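Local coordinates for Alpha/beta hydrolase fold protein (Sphaerobacter thermophilus, PDB 3R0V) that probably acts as a hydrolase of the alpha/beta hydrolase superfamily and carries a D-malate molecule bound in its pocket, at residues 11-16 and 58-64; 46-50 and 256-261; 134-139 and 185-189. All blocks are in the same frame, centred on the assembly; numbering follows the deposited sequence.

Contact 1. Residues 11-16 and 58-64; sequences DGTPIA and RGRGDSG
The edge of loop 58-64 pairs, running the opposite way, with strand 14-16 of the antiparallel N-terminal hairpin (6-8, 14-16): CA atoms lie closest at Pro14-Gly64 (5.4 Å) and Ile15-Ser63 (4.6 Å). Asp11 (chi1 p) makes an Asx turn, OD1 taking Thr13 N at 3.0 Å, and a salt bridge to Arg58, OD2 to NH2 2.9 Å and OD1 to NH1 3.2 Å. Arg58 (p, t, p) starts sideways at CB; its end curls to Asp11. At Gly12 (phi/psi 95/-11°) a CB would jam against Asp11 O. Thr13 (chi1 m) gives OG1 to Asp11 OD1 (2.6 Å) and lays CB over one guanidinium face. Pro14 O accepts Gly64 N at 2.9 Å. Ile15 CD1 reaches Arg58 CB at 4.3 Å. Ala16 N donates to Ser63 OG (2.9 Å), which also bonds Asp56 O; Ala16 CB meets Asp62 CB at 3.5 Å. A type II' turn (Arg60-Ser63) shapes the loop. Asp77 holds Arg58 NE, so the guanidinium serves two carboxylates, tying hairpin to loop and helix 71-84 by charge.

Contact 2. Residues 46-50 and 256-261; sequences LAPHF and LVEFFT
Phe50, Val257 and Leu46 bury the most surface here, 76, 68 and 48 Å², in a contact without hydrogen bonds between the segments. Residues 46-50 turn out of helix 40-46, with Leu46 O accepting both His49 N (2.8 Å) and Phe50 N (3.0 Å), before Phe50 extends (phi/psi -138/154°) towards strand 51-52. Residues 256-260 lie on helix 249-260; the closest CA pair is His49-Val257, 7.3 Å. Phe50 (chi1 m, CA-to-CB toward the helix) brings CZ to 3.5 Å from both Phe260 CB and Thr261 CG2. Its face receives the edge of the Phe260 ring in a T-shaped pair, with centroids 5.9 Å apart and planes at 88°. Val257 (chi1 t) uses CG2 at several points: 4.0 Å from Phe50 CE2, 4.1 Å from Leu46 CD2 and 4.1 Å from the centroid of the His49 ring, 27° off its normal, a CH-pi contact. Leu46 (m,t) also sets CD1 4.1 Å from Leu256 CD1. Thr261 OG1 donates back to Val257 O at 2.8 Å. Phe260 stacks on Phe90, and Leu256 touches Ala115, Phe92 and Met212 on three strands. The arrangement is that of the alpha/beta hydrolase fold, whose C-terminal helix packs against the central, mostly parallel sheet.

Contact 3. Residues 134-139 and 185-189; sequences YQTRLD and LPYDH
Tyr134 points the edge of its ring into one face of the His189 imidazole, a T-shaped pair with centroids 5.2 Å apart, planes at 89°, and Tyr134 CD2 3.8 Å from His189 ND1. Both helices belong to the helical insertion between strands 111-117 and 209-213, where alpha/beta hydrolases commonly carry a cap over the active site. Segments 134-139 and 185-189 run nearly antiparallel (166°), their axes approaching to 10.9 Å, and the nearest CA atoms belong to Gln135 and Pro186, 7.3 Å apart. That spacing is filled by side chains on one face of each helix. Tyr134 and Leu138, one turn apart and both chi1 t, direct CA-to-CB toward the partner; Leu138 CD2 sits 3.9 Å from Leu185 CB and 4.0 Å from Pro186 CG. His189 (chi1 t) also has Gln135 CB at its ring edge, 3.9 Å from CE1, and Asp139 OD1 lies 3.9 Å from Pro186 CG. Leu185 further touches Phe154 and lies about 4 Å, side chain to side chain, from the malate-binding Ala32. Where direct polar pairing is absent, a water bridges the helices, 2.8 Å from Tyr134 OH and donating to Leu185 O at 2.9 Å.

Overall arrangement
Contacts 1 and 2 interlock along the chain: 11-16, 46-50, 58-64, then, after both segments of contact 3, 256-261. Their centres lie about 27 Å apart and their nearest atoms about 16 Å, so they do not touch. Contact 2 sits where helix 249-260 meets the sheet and contact 3 in the helical insertion, centres about 35 Å apart on opposite sides of the chain's centre. Contacts 1 and 3, with centres about 20 Å apart, do meet: Arg60 NH2 forms a salt bridge with Asp188 OD1 at 2.8 Å. Asp188 also hydrogen-bonds Ser96, a malate-binding residue. Loop 58-64 therefore connects the N-terminal hairpin to helix 185-192 beside the pocket.

Contact 1. Residues 11-16 and 58-64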
ATOM      1  N   ASP A  11      -0.948 -20.656  -2.968  1.00 12.51           N
ATOM      2  CA  ASP A  11      -0.632 -21.535  -1.839  1.00 13.68           C
ATOM      3  C   ASP A  11      -1.855 -22.022  -1.074  1.00 13.50           C
ATOM      4  O   ASP A  11      -1.724 -22.671  -0.037  1.00 15.57           O
ATOM      5  CB  ASP A  11       0.384 -20.877  -0.891  1.00 15.33           C
ATOM      6  CG  ASP A  11      -0.213 -19.747  -0.045  1.00 13.57           C
ATOM      7  OD1 ASP A  11      -1.414 -19.412  -0.184  1.00 14.06           O
ATOM      8  OD2 ASP A  11       0.553 -19.173   0.755  1.00 13.21           O
ATOM      9  N   GLY A  12      -3.039 -21.731  -1.595  1.00 14.16           N
ATOM     10  CA  GLY A  12      -4.257 -22.191  -0.959  1.00 14.52           C
ATOM     11  C   GLY A  12      -4.920 -21.204  -0.007  1.00 13.19           C
ATOM     12  O   GLY A  12      -6.060 -21.432   0.400  1.00 16.29           O
ATOM     13  N   THR A  13      -4.239 -20.110   0.337  1.00 12.61           N
ATOM     14  CA  THR A  13      -4.790 -19.134   1.275  1.00 12.59           C
ATOM     15  C   THR A  13      -6.049 -18.469   0.727  1.00 13.05           C
ATOM     16  O   THR A  13      -6.032 -17.926  -0.374  1.00 12.94           O
ATOM     17  CB  THR A  13      -3.782 -18.022   1.559  1.00 12.21           C
ATOM     18  OG1 THR A  13      -2.554 -18.610   1.988  1.00 13.80           O
ATOM     19  CG2 THR A  13      -4.289 -17.094   2.659  1.00 13.69           C
ATOM     20  N   PRO A  14      -7.144 -18.489   1.498  1.00 12.54           N
ATOM     21  CA  PRO A  14      -8.331 -17.755   1.043  1.00 14.00           C
ATOM     22  C   PRO A  14      -8.128 -16.250   1.214  1.00 11.25           C
ATOM     23  O   PRO A  14      -7.796 -15.783   2.316  1.00 12.74           O
ATOM     24  CB  PRO A  14      -9.431 -18.250   1.980  1.00 14.93           C
ATOM     25  CG  PRO A  14      -8.706 -18.694   3.216  1.00 17.76           C
ATOM     26  CD  PRO A  14      -7.386 -19.242   2.742  1.00 13.81           C
ATOM     27  N   ILE A  15      -8.317 -15.508   0.124  1.00 12.08           N
ATOM     28  CA  ILE A  15      -8.186 -14.053   0.123  1.00 12.08           C
ATOM     29  C   ILE A  15      -9.567 -13.437  -0.050  1.00 12.20           C
ATOM     30  O   ILE A  15     -10.232 -13.656  -1.069  1.00 12.71           O
ATOM     31  CB  ILE A  15      -7.249 -13.567  -1.006  1.00 11.89           C
ATOM     32  CG1 ILE A  15      -5.890 -14.270  -0.893  1.00 14.58           C
ATOM     33  CG2 ILE A  15      -7.085 -12.030  -0.967  1.00 11.21           C
ATOM     34  CD1 ILE A  15      -5.083 -13.933   0.366  1.00 17.85           C
ATOM     35  N   ALA A  16     -10.000 -12.684   0.960  1.00 11.47           N
ATOM     36  CA  ALA A  16     -11.337 -12.092   0.982  1.00 12.92           C
ATOM     37  C   ALA A  16     -11.370 -10.773   0.216  1.00 12.61           C
ATOM     38  O   ALA A  16     -10.437  -9.973   0.286  1.00 12.51           O
ATOM     39  CB  ALA A  16     -11.801 -11.884   2.435  1.00 11.57           C
ATOM     40  N   ARG A  58      -3.204 -10.903   3.076  1.00 10.57           N
ATOM     41  CA  ARG A  58      -3.153 -12.087   3.925  1.00 10.89           C
ATOM     42  C   ARG A  58      -2.880 -11.753   5.389  1.00 11.53           C
ATOM     43  O   ARG A  58      -2.112 -10.836   5.710  1.00 11.13           O
ATOM     44  CB  ARG A  58      -2.179 -13.148   3.396  1.00 10.61           C
ATOM     45  CG  ARG A  58      -0.724 -12.743   3.329  1.00 12.23           C
ATOM     46  CD  ARG A  58       0.140 -13.959   3.010  1.00 12.35           C
ATOM     47  NE  ARG A  58      -0.342 -14.597   1.788  1.00 12.01           N
ATOM     48  CZ  ARG A  58      -0.263 -15.895   1.515  1.00 13.04           C
ATOM     49  NH1 ARG A  58      -0.746 -16.348   0.367  1.00 13.10           N
ATOM     50  NH2 ARG A  58       0.311 -16.738   2.370  1.00 14.04           N
ATOM     51  N   GLY A  59      -3.550 -12.490   6.269  1.00 10.03           N
ATOM     52  CA  GLY A  59      -3.411 -12.300   7.703  1.00 11.55           C
ATOM     53  C   GLY A  59      -4.259 -11.173   8.252  1.00 10.89           C
ATOM     54  O   GLY A  59      -4.165 -10.880   9.446  1.00 12.08           O
ATOM     55  N   ARG A  60      -5.086 -10.554   7.406  1.00 11.01           N
ATOM     56  CA  ARG A  60      -5.916  -9.411   7.810  1.00 13.06           C
ATOM     57  C   ARG A  60      -7.378  -9.613   7.455  1.00 11.20           C
ATOM     58  O   ARG A  60      -7.713 -10.345   6.535  1.00 11.43           O
ATOM     59  CB  ARG A  60      -5.447  -8.142   7.100  1.00 13.20           C
ATOM     60  CG  ARG A  60      -3.957  -7.986   7.086  1.00 14.52           C
ATOM     61  CD  ARG A  60      -3.572  -6.804   6.254  1.00 15.08           C
ATOM     62  NE  ARG A  60      -2.161  -6.875   5.925  1.00 14.99           N
ATOM     63  CZ  ARG A  60      -1.397  -5.811   5.728  1.00 13.08           C
ATOM     64  NH1 ARG A  60      -1.919  -4.587   5.820  1.00 13.05           N
ATOM     65  NH2 ARG A  60      -0.121  -5.982   5.430  1.00 14.32           N
ATOM     66  N   GLY A  61      -8.252  -8.910   8.165  1.00 11.63           N
ATOM     67  CA  GLY A  61      -9.664  -8.887   7.827  1.00 12.24           C
ATOM     68  C   GLY A  61     -10.216 -10.291   7.723  1.00 11.80           C
ATOM     69  O   GLY A  61     -10.083 -11.081   8.664  1.00 12.08           O
ATOM     70  N   ASP A  62     -10.830 -10.629   6.593  1.00 12.61           N
ATOM     71  CA  ASP A  62     -11.438 -11.951   6.445  1.00 10.18           C
ATOM     72  C   ASP A  62     -10.564 -12.910   5.656  1.00 11.10           C
ATOM     73  O   ASP A  62     -10.999 -14.005   5.305  1.00 12.99           O
ATOM     74  CB  ASP A  62     -12.828 -11.845   5.811  1.00 15.50           C
ATOM     75  CG  ASP A  62     -13.823 -11.136   6.707  1.00 19.41           C
ATOM     76  OD1 ASP A  62     -13.758 -11.318   7.948  1.00 19.33           O
ATOM     77  OD2 ASP A  62     -14.670 -10.388   6.175  1.00 20.71           O
ATOM     78  N   SER A  63      -9.329 -12.505   5.380  1.00 10.96           N
ATOM     79  CA  SER A  63      -8.397 -13.403   4.700  1.00 10.37           C
ATOM     80  C   SER A  63      -7.690 -14.345   5.665  1.00 10.29           C
ATOM     81  O   SER A  63      -7.495 -14.029   6.843  1.00 12.40           O
ATOM     82  CB  SER A  63      -7.350 -12.623   3.932  1.00 11.38           C
ATOM     83  OG  SER A  63      -7.960 -11.941   2.848  1.00 10.48           O
ATOM     84  N   GLY A  64      -7.294 -15.502   5.150  1.00 11.10           N
ATOM     85  CA  GLY A  64      -6.496 -16.445   5.909  1.00 12.07           C
ATOM     86  C   GLY A  64      -5.021 -16.101   5.809  1.00 12.78           C
ATOM     87  O   GLY A  64      -4.645 -15.022   5.325  1.00 12.48           O
TER

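Contact 2. Residues 46-50 and 256-261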
ATOM      1  N   LEU A  46     -15.169   5.825  -6.818  1.00 14.22           N
ATOM      2  CA  LEU A  46     -14.730   5.306  -8.111  1.00 14.39           C
ATOM      3  C   LEU A  46     -15.795   4.444  -8.789  1.00 15.40           C
ATOM      4  O   LEU A  46     -15.791   4.277 -10.007  1.00 15.81           O
ATOM      5  CB  LEU A  46     -13.449   4.485  -7.940  1.00 15.57           C
ATOM      6  CG  LEU A  46     -12.209   5.252  -7.482  1.00 15.20           C
ATOM      7  CD1 LEU A  46     -11.071   4.279  -7.237  1.00 15.55           C
ATOM      8  CD2 LEU A  46     -11.792   6.308  -8.510  1.00 16.71           C
ATOM      9  N   ALA A  47     -16.717   3.907  -8.001  1.00 14.71           N
ATOM     10  CA  ALA A  47     -17.671   2.921  -8.498  1.00 14.88           C
ATOM     11  C   ALA A  47     -18.547   3.364  -9.684  1.00 16.46           C
ATOM     12  O   ALA A  47     -18.932   2.531 -10.501  1.00 17.29           O
ATOM     13  CB  ALA A  47     -18.523   2.397  -7.351  1.00 16.67           C
ATOM     14  N   PRO A  48     -18.874   4.665  -9.780  1.00 16.63           N
ATOM     15  CA  PRO A  48     -19.621   5.131 -10.956  1.00 20.84           C
ATOM     16  C   PRO A  48     -18.833   4.971 -12.258  1.00 18.52           C
ATOM     17  O   PRO A  48     -19.439   4.953 -13.331  1.00 23.67           O
ATOM     18  CB  PRO A  48     -19.846   6.618 -10.659  1.00 24.60           C
ATOM     19  CG  PRO A  48     -19.861   6.691  -9.171  1.00 21.02           C
ATOM     20  CD  PRO A  48     -18.806   5.702  -8.734  1.00 20.87           C
ATOM     21  N   HIS A  49     -17.510   4.849 -12.160  1.00 18.00           N
ATOM     22  CA  HIS A  49     -16.636   4.810 -13.329  1.00 18.40           C
ATOM     23  C   HIS A  49     -15.979   3.455 -13.574  1.00 16.23           C
ATOM     24  O   HIS A  49     -15.692   3.098 -14.725  1.00 17.27           O
ATOM     25  CB  HIS A  49     -15.543   5.871 -13.192  1.00 21.56           C
ATOM     26  CG  HIS A  49     -16.072   7.266 -13.075  1.00 25.50           C
ATOM     27  ND1 HIS A  49     -16.202   7.919 -11.868  1.00 30.56           N
ATOM     28  CD2 HIS A  49     -16.522   8.127 -14.019  1.00 28.29           C
ATOM     29  CE1 HIS A  49     -16.702   9.124 -12.074  1.00 30.05           C
ATOM     30  NE2 HIS A  49     -16.905   9.275 -13.371  1.00 34.08           N
ATOM     31  N   PHE A  50     -15.760   2.701 -12.502  1.00 13.86           N
ATOM     32  CA  PHE A  50     -14.986   1.469 -12.574  1.00 12.41           C
ATOM     33  C   PHE A  50     -15.626   0.373 -11.746  1.00 13.29           C
ATOM     34  O   PHE A  50     -16.336   0.657 -10.780  1.00 13.45           O
ATOM     35  CB  PHE A  50     -13.573   1.712 -12.047  1.00 13.69           C
ATOM     36  CG  PHE A  50     -12.861   2.820 -12.746  1.00 15.04           C
ATOM     37  CD1 PHE A  50     -12.434   2.659 -14.052  1.00 15.06           C
ATOM     38  CD2 PHE A  50     -12.639   4.033 -12.114  1.00 21.19           C
ATOM     39  CE1 PHE A  50     -11.788   3.690 -14.717  1.00 16.52           C
ATOM     40  CE2 PHE A  50     -11.993   5.061 -12.770  1.00 23.98           C
ATOM     41  CZ  PHE A  50     -11.571   4.890 -14.078  1.00 20.47           C
ATOM     42  N   LEU A 256      -7.420   9.855 -10.298  1.00 16.08           N
ATOM     43  CA  LEU A 256      -7.462   8.475 -10.762  1.00 13.35           C
ATOM     44  C   LEU A 256      -8.387   8.297 -11.951  1.00 15.46           C
ATOM     45  O   LEU A 256      -8.058   7.575 -12.886  1.00 16.11           O
ATOM     46  CB  LEU A 256      -7.901   7.534  -9.643  1.00 15.59           C
ATOM     47  CG  LEU A 256      -6.913   7.333  -8.506  1.00 13.85           C
ATOM     48  CD1 LEU A 256      -7.495   6.325  -7.533  1.00 17.01           C
ATOM     49  CD2 LEU A 256      -5.559   6.843  -9.020  1.00 18.38           C
ATOM     50  N   VAL A 257      -9.552   8.937 -11.914  1.00 16.27           N
ATOM     51  CA  VAL A 257     -10.483   8.812 -13.028  1.00 17.91           C
ATOM     52  C   VAL A 257      -9.838   9.321 -14.308  1.00 17.25           C
ATOM     53  O   VAL A 257      -9.914   8.666 -15.339  1.00 19.47           O
ATOM     54  CB  VAL A 257     -11.797   9.564 -12.770  1.00 17.79           C
ATOM     55  CG1 VAL A 257     -12.625   9.651 -14.051  1.00 23.34           C
ATOM     56  CG2 VAL A 257     -12.587   8.887 -11.659  1.00 21.39           C
ATOM     57  N   GLU A 258      -9.188  10.480 -14.231  1.00 16.90           N
ATOM     58  CA  GLU A 258      -8.522  11.057 -15.397  1.00 19.63           C
ATOM     59  C   GLU A 258      -7.412  10.145 -15.908  1.00 18.30           C
ATOM     60  O   GLU A 258      -7.294   9.900 -17.112  1.00 18.02           O
ATOM     61  CB  GLU A 258      -7.948  12.431 -15.044  1.00 22.70           C
ATOM     62  CG  GLU A 258      -7.543  13.283 -16.245  1.00 32.74           C
ATOM     63  CD  GLU A 258      -6.231  12.856 -16.883  1.00 44.75           C
ATOM     64  OE1 GLU A 258      -5.326  12.391 -16.155  1.00 48.06           O
ATOM     65  OE2 GLU A 258      -6.102  12.997 -18.119  1.00 47.75           O
ATOM     66  N   PHE A 259      -6.591   9.634 -14.994  1.00 14.23           N
ATOM     67  CA  PHE A 259      -5.441   8.825 -15.389  1.00 13.43           C
ATOM     68  C   PHE A 259      -5.850   7.467 -15.964  1.00 14.80           C
ATOM     69  O   PHE A 259      -5.254   6.984 -16.929  1.00 15.73           O
ATOM     70  CB  PHE A 259      -4.507   8.640 -14.187  1.00 13.25           C
ATOM     71  CG  PHE A 259      -3.446   7.604 -14.399  1.00 15.11           C
ATOM     72  CD1 PHE A 259      -2.396   7.828 -15.276  1.00 16.49           C
ATOM     73  CD2 PHE A 259      -3.490   6.410 -13.693  1.00 16.21           C
ATOM     74  CE1 PHE A 259      -1.414   6.853 -15.456  1.00 17.57           C
ATOM     75  CE2 PHE A 259      -2.520   5.445 -13.868  1.00 17.56           C
ATOM     76  CZ  PHE A 259      -1.488   5.666 -14.758  1.00 15.41           C
ATOM     77  N   PHE A 260      -6.876   6.858 -15.387  1.00 14.32           N
ATOM     78  CA  PHE A 260      -7.298   5.523 -15.803  1.00 15.32           C
ATOM     79  C   PHE A 260      -8.133   5.534 -17.087  1.00 18.36           C
ATOM     80  O   PHE A 260      -8.173   4.540 -17.809  1.00 20.60           O
ATOM     81  CB  PHE A 260      -8.077   4.830 -14.677  1.00 16.16           C
ATOM     82  CG  PHE A 260      -7.208   4.287 -13.561  1.00 14.52           C
ATOM     83  CD1 PHE A 260      -5.894   3.899 -13.787  1.00 15.03           C
ATOM     84  CD2 PHE A 260      -7.722   4.147 -12.282  1.00 16.14           C
ATOM     85  CE1 PHE A 260      -5.117   3.380 -12.754  1.00 16.48           C
ATOM     86  CE2 PHE A 260      -6.943   3.638 -11.255  1.00 15.87           C
ATOM     87  CZ  PHE A 260      -5.645   3.254 -11.493  1.00 15.97           C
ATOM     88  N   THR A 261      -8.801   6.650 -17.363  1.00 19.66           N
ATOM     89  CA  THR A 261      -9.637   6.735 -18.560  1.00 21.95           C
ATOM     90  C   THR A 261      -8.920   7.477 -19.681  1.00 23.02           C
ATOM     91  O   THR A 261      -9.211   7.260 -20.861  1.00 36.75           O
ATOM     92  CB  THR A 261     -10.975   7.431 -18.274  1.00 26.91           C
ATOM     93  OG1 THR A 261     -10.748   8.825 -18.035  1.00 29.29           O
ATOM     94  CG2 THR A 261     -11.651   6.817 -17.057  1.00 30.07           C
TER

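Contact 3. Residues 134-139 and 185-189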
ATOM      1  N   TYR A 134      15.423  -2.423  14.153  1.00 15.27           N
ATOM      2  CA  TYR A 134      13.987  -2.310  13.906  1.00 13.14           C
ATOM      3  C   TYR A 134      13.263  -3.659  13.875  1.00 13.99           C
ATOM      4  O   TYR A 134      12.274  -3.854  14.577  1.00 13.51           O
ATOM      5  CB  TYR A 134      13.722  -1.552  12.599  1.00 15.10           C
ATOM      6  CG  TYR A 134      12.250  -1.427  12.290  1.00 11.81           C
ATOM      7  CD1 TYR A 134      11.498  -0.392  12.840  1.00 11.50           C
ATOM      8  CD2 TYR A 134      11.597  -2.361  11.483  1.00 14.81           C
ATOM      9  CE1 TYR A 134      10.139  -0.280  12.583  1.00 13.10           C
ATOM     10  CE2 TYR A 134      10.231  -2.249  11.213  1.00 16.43           C
ATOM     11  CZ  TYR A 134       9.513  -1.214  11.776  1.00 16.53           C
ATOM     12  OH  TYR A 134       8.165  -1.100  11.523  1.00 18.18           O
ATOM     13  N   GLN A 135      13.750  -4.601  13.081  1.00 14.60           N
ATOM     14  CA  GLN A 135      13.075  -5.890  12.952  1.00 14.29           C
ATOM     15  C   GLN A 135      13.023  -6.628  14.291  1.00 13.58           C
ATOM     16  O   GLN A 135      11.990  -7.162  14.676  1.00 15.23           O
ATOM     17  CB  GLN A 135      13.775  -6.749  11.890  1.00 17.13           C
ATOM     18  CG  GLN A 135      13.225  -8.162  11.726  1.00 21.69           C
ATOM     19  CD  GLN A 135      13.954  -8.935  10.639  1.00 33.74           C
ATOM     20  OE1 GLN A 135      14.795  -8.386   9.929  1.00 39.07           O
ATOM     21  NE2 GLN A 135      13.631 -10.215  10.504  1.00 40.78           N
ATOM     22  N   THR A 136      14.147  -6.639  14.993  1.00 13.07           N
ATOM     23  CA  THR A 136      14.248  -7.310  16.277  1.00 15.23           C
ATOM     24  C   THR A 136      13.292  -6.688  17.298  1.00 14.10           C
ATOM     25  O   THR A 136      12.605  -7.399  18.035  1.00 14.62           O
ATOM     26  CB  THR A 136      15.696  -7.259  16.807  1.00 19.49           C
ATOM     27  OG1 THR A 136      16.564  -7.877  15.849  1.00 22.34           O
ATOM     28  CG2 THR A 136      15.818  -7.982  18.145  1.00 17.30           C
ATOM     29  N   ARG A 137      13.247  -5.361  17.345  1.00 13.15           N
ATOM     30  CA  ARG A 137      12.405  -4.688  18.328  1.00 11.54           C
ATOM     31  C   ARG A 137      10.920  -4.889  18.025  1.00 11.52           C
ATOM     32  O   ARG A 137      10.124  -5.150  18.927  1.00 12.24           O
ATOM     33  CB  ARG A 137      12.765  -3.198  18.401  1.00 12.05           C
ATOM     34  CG  ARG A 137      11.855  -2.363  19.274  1.00 13.02           C
ATOM     35  CD  ARG A 137      11.848  -2.831  20.726  1.00 13.97           C
ATOM     36  NE  ARG A 137      11.069  -1.905  21.538  1.00 15.48           N
ATOM     37  CZ  ARG A 137      10.871  -2.048  22.843  1.00 21.47           C
ATOM     38  NH1 ARG A 137      11.390  -3.088  23.481  1.00 26.07           N
ATOM     39  NH2 ARG A 137      10.148  -1.156  23.506  1.00 20.27           N
ATOM     40  N   LEU A 138      10.548  -4.759  16.755  1.00 11.96           N
ATOM     41  CA  LEU A 138       9.174  -4.970  16.348  1.00 11.36           C
ATOM     42  C   LEU A 138       8.717  -6.380  16.727  1.00 13.03           C
ATOM     43  O   LEU A 138       7.633  -6.568  17.279  1.00 12.24           O
ATOM     44  CB  LEU A 138       9.043  -4.741  14.845  1.00 13.27           C
ATOM     45  CG  LEU A 138       7.680  -5.051  14.224  1.00 11.81           C
ATOM     46  CD1 LEU A 138       6.585  -4.210  14.855  1.00 14.26           C
ATOM     47  CD2 LEU A 138       7.745  -4.850  12.698  1.00 14.00           C
ATOM     48  N   ASP A 139       9.554  -7.374  16.432  1.00 13.23           N
ATOM     49  CA  ASP A 139       9.229  -8.748  16.788  1.00 15.45           C
ATOM     50  C   ASP A 139       9.062  -8.907  18.293  1.00 12.84           C
ATOM     51  O   ASP A 139       8.166  -9.608  18.756  1.00 14.09           O
ATOM     52  CB  ASP A 139      10.310  -9.712  16.294  1.00 17.94           C
ATOM     53  CG  ASP A 139      10.185 -10.030  14.811  1.00 26.41           C
ATOM     54  OD1 ASP A 139       9.112  -9.767  14.218  1.00 28.17           O
ATOM     55  OD2 ASP A 139      11.167 -10.559  14.244  1.00 34.21           O
ATOM     56  N   LEU A 185       2.839  -6.264  10.504  1.00 10.68           N
ATOM     57  CA  LEU A 185       3.855  -5.243  10.282  1.00  9.92           C
ATOM     58  C   LEU A 185       5.174  -5.806   9.724  1.00 11.40           C
ATOM     59  O   LEU A 185       5.795  -5.170   8.871  1.00 11.75           O
ATOM     60  CB  LEU A 185       4.096  -4.410  11.547  1.00 10.97           C
ATOM     61  CG  LEU A 185       2.992  -3.401  11.882  1.00 10.51           C
ATOM     62  CD1 LEU A 185       3.100  -2.910  13.330  1.00 11.54           C
ATOM     63  CD2 LEU A 185       2.972  -2.231  10.900  1.00 13.92           C
ATOM     64  N   PRO A 186       5.607  -6.994  10.193  1.00 10.89           N
ATOM     65  CA  PRO A 186       6.814  -7.564   9.583  1.00 11.78           C
ATOM     66  C   PRO A 186       6.626  -7.890   8.101  1.00  9.97           C
ATOM     67  O   PRO A 186       7.604  -7.927   7.366  1.00 12.95           O
ATOM     68  CB  PRO A 186       7.057  -8.838  10.396  1.00 12.52           C
ATOM     69  CG  PRO A 186       6.424  -8.550  11.731  1.00 13.12           C
ATOM     70  CD  PRO A 186       5.171  -7.778  11.359  1.00 11.15           C
ATOM     71  N   TYR A 187       5.395  -8.138   7.670  1.00 10.77           N
ATOM     72  CA  TYR A 187       5.138  -8.419   6.258  1.00 12.29           C
ATOM     73  C   TYR A 187       5.424  -7.179   5.423  1.00 12.53           C
ATOM     74  O   TYR A 187       6.070  -7.259   4.375  1.00 11.79           O
ATOM     75  CB  TYR A 187       3.686  -8.824   6.040  1.00 11.75           C
ATOM     76  CG  TYR A 187       3.244 -10.093   6.727  1.00 10.35           C
ATOM     77  CD1 TYR A 187       4.130 -10.876   7.448  1.00 13.12           C
ATOM     78  CD2 TYR A 187       1.928 -10.529   6.603  1.00 14.27           C
ATOM     79  CE1 TYR A 187       3.708 -12.054   8.057  1.00 17.87           C
ATOM     80  CE2 TYR A 187       1.502 -11.694   7.193  1.00 15.17           C
ATOM     81  CZ  TYR A 187       2.393 -12.453   7.923  1.00 14.69           C
ATOM     82  OH  TYR A 187       1.963 -13.625   8.514  1.00 20.49           O
ATOM     83  N   ASP A 188       4.946  -6.028   5.884  1.00 11.09           N
ATOM     84  CA  ASP A 188       5.209  -4.793   5.160  1.00 11.48           C
ATOM     85  C   ASP A 188       6.689  -4.427   5.190  1.00 11.74           C
ATOM     86  O   ASP A 188       7.219  -3.892   4.214  1.00 13.27           O
ATOM     87  CB  ASP A 188       4.296  -3.683   5.656  1.00 12.13           C
ATOM     88  CG  ASP A 188       2.879  -3.860   5.128  1.00 13.32           C
ATOM     89  OD1 ASP A 188       1.975  -4.240   5.888  1.00 17.66           O
ATOM     90  OD2 ASP A 188       2.694  -3.673   3.903  1.00 15.24           O
ATOM     91  N   HIS A 189       7.372  -4.738   6.289  1.00 11.30           N
ATOM     92  CA  HIS A 189       8.811  -4.520   6.314  1.00 11.21           C
ATOM     93  C   HIS A 189       9.496  -5.359   5.223  1.00 12.13           C
ATOM     94  O   HIS A 189      10.365  -4.867   4.496  1.00 12.31           O
ATOM     95  CB  HIS A 189       9.373  -4.845   7.698  1.00 12.36           C
ATOM     96  CG  HIS A 189      10.838  -4.553   7.833  1.00 14.15           C
ATOM     97  ND1 HIS A 189      11.604  -5.054   8.864  1.00 23.86           N
ATOM     98  CD2 HIS A 189      11.679  -3.830   7.057  1.00 19.55           C
ATOM     99  CE1 HIS A 189      12.852  -4.638   8.724  1.00 20.92           C
ATOM    100  NE2 HIS A 189      12.925  -3.896   7.634  1.00 18.55           N
TER
HETATM  101  O   HOH W   1       7.157  -2.692   9.438  1.00 18.53           O